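PDB 5AWE: putative acetoin utilization protein, acetoin dehydrogenase from Thermus thermophilus, which is of unknown function but pairs two CBS domains with an ACT domain, an architecture consistent with a regulatory role through small-molecule binding. Local coordinates for residues Gly152-Ala155 and Gln156-Gln159; Glu191-Pro194 and Lys195-Glu198. One frame throughout, in Å; residues are numbered along the deposited sequence.

Contact 1. Residues Gly152-Ala155 and Gln156-Gln159; sequences GALA and QMAQ
Leu154 and Met157, the latter present as selenomethionine, stand one helical turn apart, and the terminal methyl of Met157, CE, comes to 4.2 Å from the branch carbon CG of Leu154. The selenomethionine chain leaves the helix with CG anti to the backbone N (chi1 178°), then bends at the next two torsions; the second bend turns the terminal methyl back along the helix, to the leucine branch. The backbone beneath is gripped by two sound helical bonds. Met157 N gives its hydrogen to Ala153 O at 2.8 Å. Ala158 N reaches Leu154 O at 2.9 Å, and it has a second, weak bond to Ala155 O, so this one N-H is shared between two carbonyls. On the same turn, Ala158 CB comes to 3.4 Å from Leu154 O.

The exposed side is held more loosely. Gln156 N makes only a weak bond of 3.3 Å to Gly152 O, and the Gln156 side chain, bent beyond CG, carries its amide away from the preceding turn. Gln159 does the reverse: its CG is anti to the carbonyl carbon (chi1 -68°), and the chain runs back until NE2 lies 3.3 Å from Ala155 O.

The apolar face rests on the antiparallel sheet of the ACT domain. Leu154 packs on Ile147 and Ile169, Met157 on Ile147, Leu181 and Met183, and Ala158 on Ile166, while Ala155 and Ala158 meet Ala158 and Ala155 of the second subunit and Gln159, for all its exposure, also meets Ala155 of that subunit, placing helix 153-158 between its own strands 141-148, 165-175 and 178-186 and the partner chain.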
ATOM      1  N   GLY A 152      -5.904 -43.416 -49.210  1.00 29.38           N
ATOM      2  CA  GLY A 152      -5.405 -42.793 -50.422  1.00 28.11           C
ATOM      3  C   GLY A 152      -6.045 -41.472 -50.826  1.00 27.38           C
ATOM      4  O   GLY A 152      -5.594 -40.838 -51.786  1.00 27.00           O
ATOM      5  N   ALA A 153      -7.085 -41.051 -50.110  1.00 25.78           N
ATOM      6  CA  ALA A 153      -7.909 -39.918 -50.546  1.00 25.25           C
ATOM      7  C   ALA A 153      -7.174 -38.579 -50.637  1.00 23.22           C
ATOM      8  O   ALA A 153      -7.413 -37.799 -51.556  1.00 22.79           O
ATOM      9  CB  ALA A 153      -9.136 -39.770 -49.629  1.00 19.86           C
ATOM     10  N   LEU A 154      -6.290 -38.304 -49.685  1.00 23.69           N
ATOM     11  CA  LEU A 154      -5.645 -36.997 -49.626  1.00 23.30           C
ATOM     12  C   LEU A 154      -4.709 -36.818 -50.827  1.00 23.93           C
ATOM     13  O   LEU A 154      -4.689 -35.763 -51.470  1.00 24.25           O
ATOM     14  CB  LEU A 154      -4.871 -36.848 -48.320  1.00 19.98           C
ATOM     15  CG  LEU A 154      -4.443 -35.420 -47.967  1.00 22.08           C
ATOM     16  CD1 LEU A 154      -4.086 -35.349 -46.487  1.00 28.00           C
ATOM     17  CD2 LEU A 154      -3.269 -34.997 -48.819  1.00 15.34           C
ATOM     18  N   ALA A 155      -3.955 -37.860 -51.143  1.00 22.52           N
ATOM     19  CA  ALA A 155      -3.149 -37.850 -52.350  1.00 23.64           C
ATOM     20  C   ALA A 155      -4.012 -37.498 -53.566  1.00 24.09           C
ATOM     21  O   ALA A 155      -3.614 -36.687 -54.414  1.00 24.42           O
ATOM     22  CB  ALA A 155      -2.495 -39.207 -52.542  1.00 20.87           C
ATOM     23  N   GLN A 156      -5.196 -38.100 -53.649  1.00 23.77           N
ATOM     24  CA  GLN A 156      -6.072 -37.888 -54.803  1.00 24.27           C
ATOM     25  C   GLN A 156      -6.628 -36.461 -54.830  1.00 22.77           C
ATOM     26  O   GLN A 156      -6.657 -35.829 -55.882  1.00 20.97           O
ATOM     27  CB  GLN A 156      -7.214 -38.915 -54.794  1.00 30.33           C
ATOM     28  CG  GLN A 156      -8.339 -38.649 -55.794  1.00 38.76           C
ATOM     29  CD  GLN A 156      -7.956 -38.973 -57.226  1.00 49.34           C
ATOM     30  OE1 GLN A 156      -7.642 -40.119 -57.552  1.00 54.40           O
ATOM     31  NE2 GLN A 156      -7.983 -37.959 -58.094  1.00 47.61           N
HETATM   32  N   MSE A 157      -7.045 -35.950 -53.673  1.00 23.44           N
HETATM   33  CA  MSE A 157      -7.509 -34.565 -53.577  1.00 24.35           C
HETATM   34  C   MSE A 157      -6.427 -33.577 -54.004  1.00 24.85           C
HETATM   35  O   MSE A 157      -6.729 -32.554 -54.614  1.00 24.06           O
HETATM   36  CB  MSE A 157      -7.941 -34.236 -52.144  1.00 26.89           C
HETATM   37  CG  MSE A 157      -8.398 -32.785 -51.947  1.00 37.93           C
HETATM   38 SE   MSE A 157      -7.071 -31.583 -51.603  1.00 45.10          SE
HETATM   39  CE  MSE A 157      -6.340 -32.343 -50.188  1.00 35.74           C
ATOM     40  N   ALA A 158      -5.171 -33.890 -53.676  1.00 25.63           N
ATOM     41  CA  ALA A 158      -4.052 -32.967 -53.888  1.00 26.49           C
ATOM     42  C   ALA A 158      -3.732 -32.735 -55.357  1.00 27.47           C
ATOM     43  O   ALA A 158      -3.145 -31.714 -55.709  1.00 28.37           O
ATOM     44  CB  ALA A 158      -2.809 -33.473 -53.171  1.00 25.17           C
ATOM     45  N   GLN A 159      -4.114 -33.675 -56.216  1.00 28.38           N
ATOM     46  CA  GLN A 159      -3.852 -33.540 -57.648  1.00 29.07           C
ATOM     47  C   GLN A 159      -4.667 -32.426 -58.309  1.00 28.94           C
ATOM     48  O   GLN A 159      -4.343 -31.982 -59.408  1.00 30.71           O
ATOM     49  CB  GLN A 159      -4.119 -34.866 -58.356  1.00 25.65           C
ATOM     50  CG  GLN A 159      -3.128 -35.950 -57.975  1.00 42.03           C
ATOM     51  CD  GLN A 159      -3.678 -37.346 -58.186  1.00 50.93           C
ATOM     52  OE1 GLN A 159      -4.456 -37.586 -59.112  1.00 56.17           O
ATOM     53  NE2 GLN A 159      -3.279 -38.279 -57.323  1.00 53.19           N
TER

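Contact 2. Residues Glu191-Pro194 and Lys195-Glu198; sequences EGVP and KRLE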
ATOM      1  N   GLU A 191      -7.283 -19.448 -57.749  1.00 31.38           N
ATOM      2  CA  GLU A 191      -8.721 -19.219 -57.851  1.00 32.67           C
ATOM      3  C   GLU A 191      -9.371 -20.419 -58.526  1.00 32.62           C
ATOM      4  O   GLU A 191     -10.544 -20.709 -58.311  1.00 32.24           O
ATOM      5  CB  GLU A 191      -9.007 -17.950 -58.660  1.00 35.17           C
ATOM      6  CG  GLU A 191      -8.213 -16.721 -58.213  1.00 42.19           C
ATOM      7  CD  GLU A 191      -6.737 -16.800 -58.598  1.00 48.59           C
ATOM      8  OE1 GLU A 191      -6.352 -17.758 -59.304  1.00 50.77           O
ATOM      9  OE2 GLU A 191      -5.963 -15.903 -58.195  1.00 45.66           O
ATOM     10  N   GLY A 192      -8.592 -21.125 -59.334  1.00 33.26           N
ATOM     11  CA  GLY A 192      -9.124 -22.270 -60.046  1.00 33.60           C
ATOM     12  C   GLY A 192      -9.287 -23.506 -59.187  1.00 33.15           C
ATOM     13  O   GLY A 192      -9.949 -24.459 -59.599  1.00 34.75           O
ATOM     14  N   VAL A 193      -8.703 -23.499 -57.992  1.00 33.18           N
ATOM     15  CA  VAL A 193      -8.650 -24.707 -57.170  1.00 31.72           C
ATOM     16  C   VAL A 193     -10.009 -25.255 -56.769  1.00 31.74           C
ATOM     17  O   VAL A 193     -10.257 -26.445 -56.933  1.00 31.57           O
ATOM     18  CB  VAL A 193      -7.850 -24.501 -55.872  1.00 28.72           C
ATOM     19  CG1 VAL A 193      -7.861 -25.785 -55.075  1.00 30.16           C
ATOM     20  CG2 VAL A 193      -6.425 -24.085 -56.184  1.00 26.54           C
ATOM     21  N   PRO A 194     -10.902 -24.400 -56.227  1.00 32.65           N
ATOM     22  CA  PRO A 194     -12.238 -24.856 -55.809  1.00 34.07           C
ATOM     23  C   PRO A 194     -12.982 -25.571 -56.936  1.00 36.81           C
ATOM     24  O   PRO A 194     -13.582 -26.634 -56.732  1.00 36.97           O
ATOM     25  CB  PRO A 194     -12.953 -23.568 -55.386  1.00 26.55           C
ATOM     26  CG  PRO A 194     -11.864 -22.606 -55.096  1.00 27.34           C
ATOM     27  CD  PRO A 194     -10.748 -22.946 -56.046  1.00 30.22           C
ATOM     28  N   LYS A 195     -12.932 -24.983 -58.128  1.00 38.67           N
ATOM     29  CA  LYS A 195     -13.488 -25.624 -59.316  1.00 41.13           C
ATOM     30  C   LYS A 195     -12.907 -27.034 -59.426  1.00 40.82           C
ATOM     31  O   LYS A 195     -13.616 -28.032 -59.247  1.00 40.38           O
ATOM     32  CB  LYS A 195     -13.121 -24.822 -60.574  1.00 47.95           C
ATOM     33  CG  LYS A 195     -13.377 -23.318 -60.472  1.00 54.05           C
ATOM     34  CD  LYS A 195     -14.815 -22.961 -60.844  1.00 62.56           C
ATOM     35  CE  LYS A 195     -15.043 -23.049 -62.348  1.00 65.36           C
ATOM     36  NZ  LYS A 195     -16.389 -22.540 -62.744  1.00 66.53           N
ATOM     37  N   ARG A 196     -11.604 -27.093 -59.696  1.00 39.85           N
ATOM     38  CA  ARG A 196     -10.912 -28.352 -59.933  1.00 40.49           C
ATOM     39  C   ARG A 196     -11.226 -29.408 -58.879  1.00 41.65           C
ATOM     40  O   ARG A 196     -11.426 -30.577 -59.208  1.00 42.16           O
ATOM     41  CB  ARG A 196      -9.403 -28.114 -59.984  1.00 38.45           C
ATOM     42  CG  ARG A 196      -8.961 -27.219 -61.123  1.00 34.60           C
ATOM     43  CD  ARG A 196      -7.465 -27.303 -61.323  1.00 35.99           C
ATOM     44  NE  ARG A 196      -6.736 -26.554 -60.305  1.00 30.94           N
ATOM     45  CZ  ARG A 196      -6.334 -25.299 -60.461  1.00 33.05           C
ATOM     46  NH1 ARG A 196      -6.593 -24.662 -61.594  1.00 31.62           N
ATOM     47  NH2 ARG A 196      -5.687 -24.677 -59.487  1.00 30.38           N
ATOM     48  N   LEU A 197     -11.276 -28.994 -57.615  1.00 42.02           N
ATOM     49  CA  LEU A 197     -11.522 -29.929 -56.525  1.00 42.41           C
ATOM     50  C   LEU A 197     -12.841 -30.679 -56.694  1.00 44.26           C
ATOM     51  O   LEU A 197     -12.878 -31.908 -56.649  1.00 43.94           O
ATOM     52  CB  LEU A 197     -11.525 -29.193 -55.182  1.00 38.72           C
ATOM     53  CG  LEU A 197     -10.158 -28.863 -54.570  1.00 38.68           C
ATOM     54  CD1 LEU A 197     -10.325 -27.934 -53.378  1.00 25.62           C
ATOM     55  CD2 LEU A 197      -9.468 -30.155 -54.148  1.00 35.31           C
ATOM     56  N   GLU A 198     -13.930 -29.948 -56.886  1.00 46.05           N
ATOM     57  CA  GLU A 198     -15.225 -30.603 -56.893  1.00 48.39           C
ATOM     58  C   GLU A 198     -15.527 -31.168 -58.268  1.00 48.71           C
ATOM     59  O   GLU A 198     -16.170 -32.206 -58.379  1.00 49.99           O
ATOM     60  CB  GLU A 198     -16.325 -29.636 -56.456  1.00 49.81           C
ATOM     61  CG  GLU A 198     -16.554 -28.477 -57.397  1.00 55.91           C
ATOM     62  CD  GLU A 198     -17.853 -27.764 -57.096  1.00 57.77           C
ATOM     63  OE1 GLU A 198     -18.124 -27.502 -55.905  1.00 56.11           O
ATOM     64  OE2 GLU A 198     -18.602 -27.472 -58.052  1.00 61.58           O
TER
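Arg196 folds back along the chain and lays its guanidinium over the Gly192-Val193 peptide. Gly192 C sits 3.6 Å from the plane, over the centre of the group, and Val193 N lies over the same face nearer the rim. The chain starts with CG anti to the carbonyl carbon (chi1 -63°) and bends at chi3, which carries the flat end back toward the preceding turn; Val193 crosses it at an angle, CG2 reaching NH2 at 3.4 Å. A salt bridge from NH1 to Asp189, a hydrogen bond from NE to Ala160 O and a weak one from NH2 to Val161 O fix the rotation of the group. With an alanine here, Asp189 would probably lose its charged mate and Ala160 O its donor, and the glycine peptide would be uncovered.

Val193 and Leu197, by contrast, lie side by side and point the same way, CG1 and CD1 being 3.7 Å apart, and both rest on Ile143 of the sheet, while Lys195 is exposed. Under them Arg196 N bonds to Gly192 O at 3.1 Å, and Leu197 N to Val193 O at 2.8 Å. Helix 193-199 lies against the four-stranded antiparallel sheet as the second helix of the βαββαβ order of an ACT domain.

Overall arrangement
Contacts 1 and 2 lie in the two helices of one ACT domain, their centres 14 Å apart, and follow each other along the chain with strands 165-175 and 178-186 between them. They touch directly where Met157 CG meets Leu197 CD2 at 3.6 Å, joining the apolar sides of the helices. Strand 141-148 serves both, through Ile147 under contact 1 and Ile143 under contact 2. Their surroundings differ: helix 153-158 also packs against the second subunit, whereas no other chain of the assembly touches residues 191-198. The NE bond of Arg196 to Ala160 O, with a weak one from NH2 to Val161 O, adds a polar link to the chain just after Gln159.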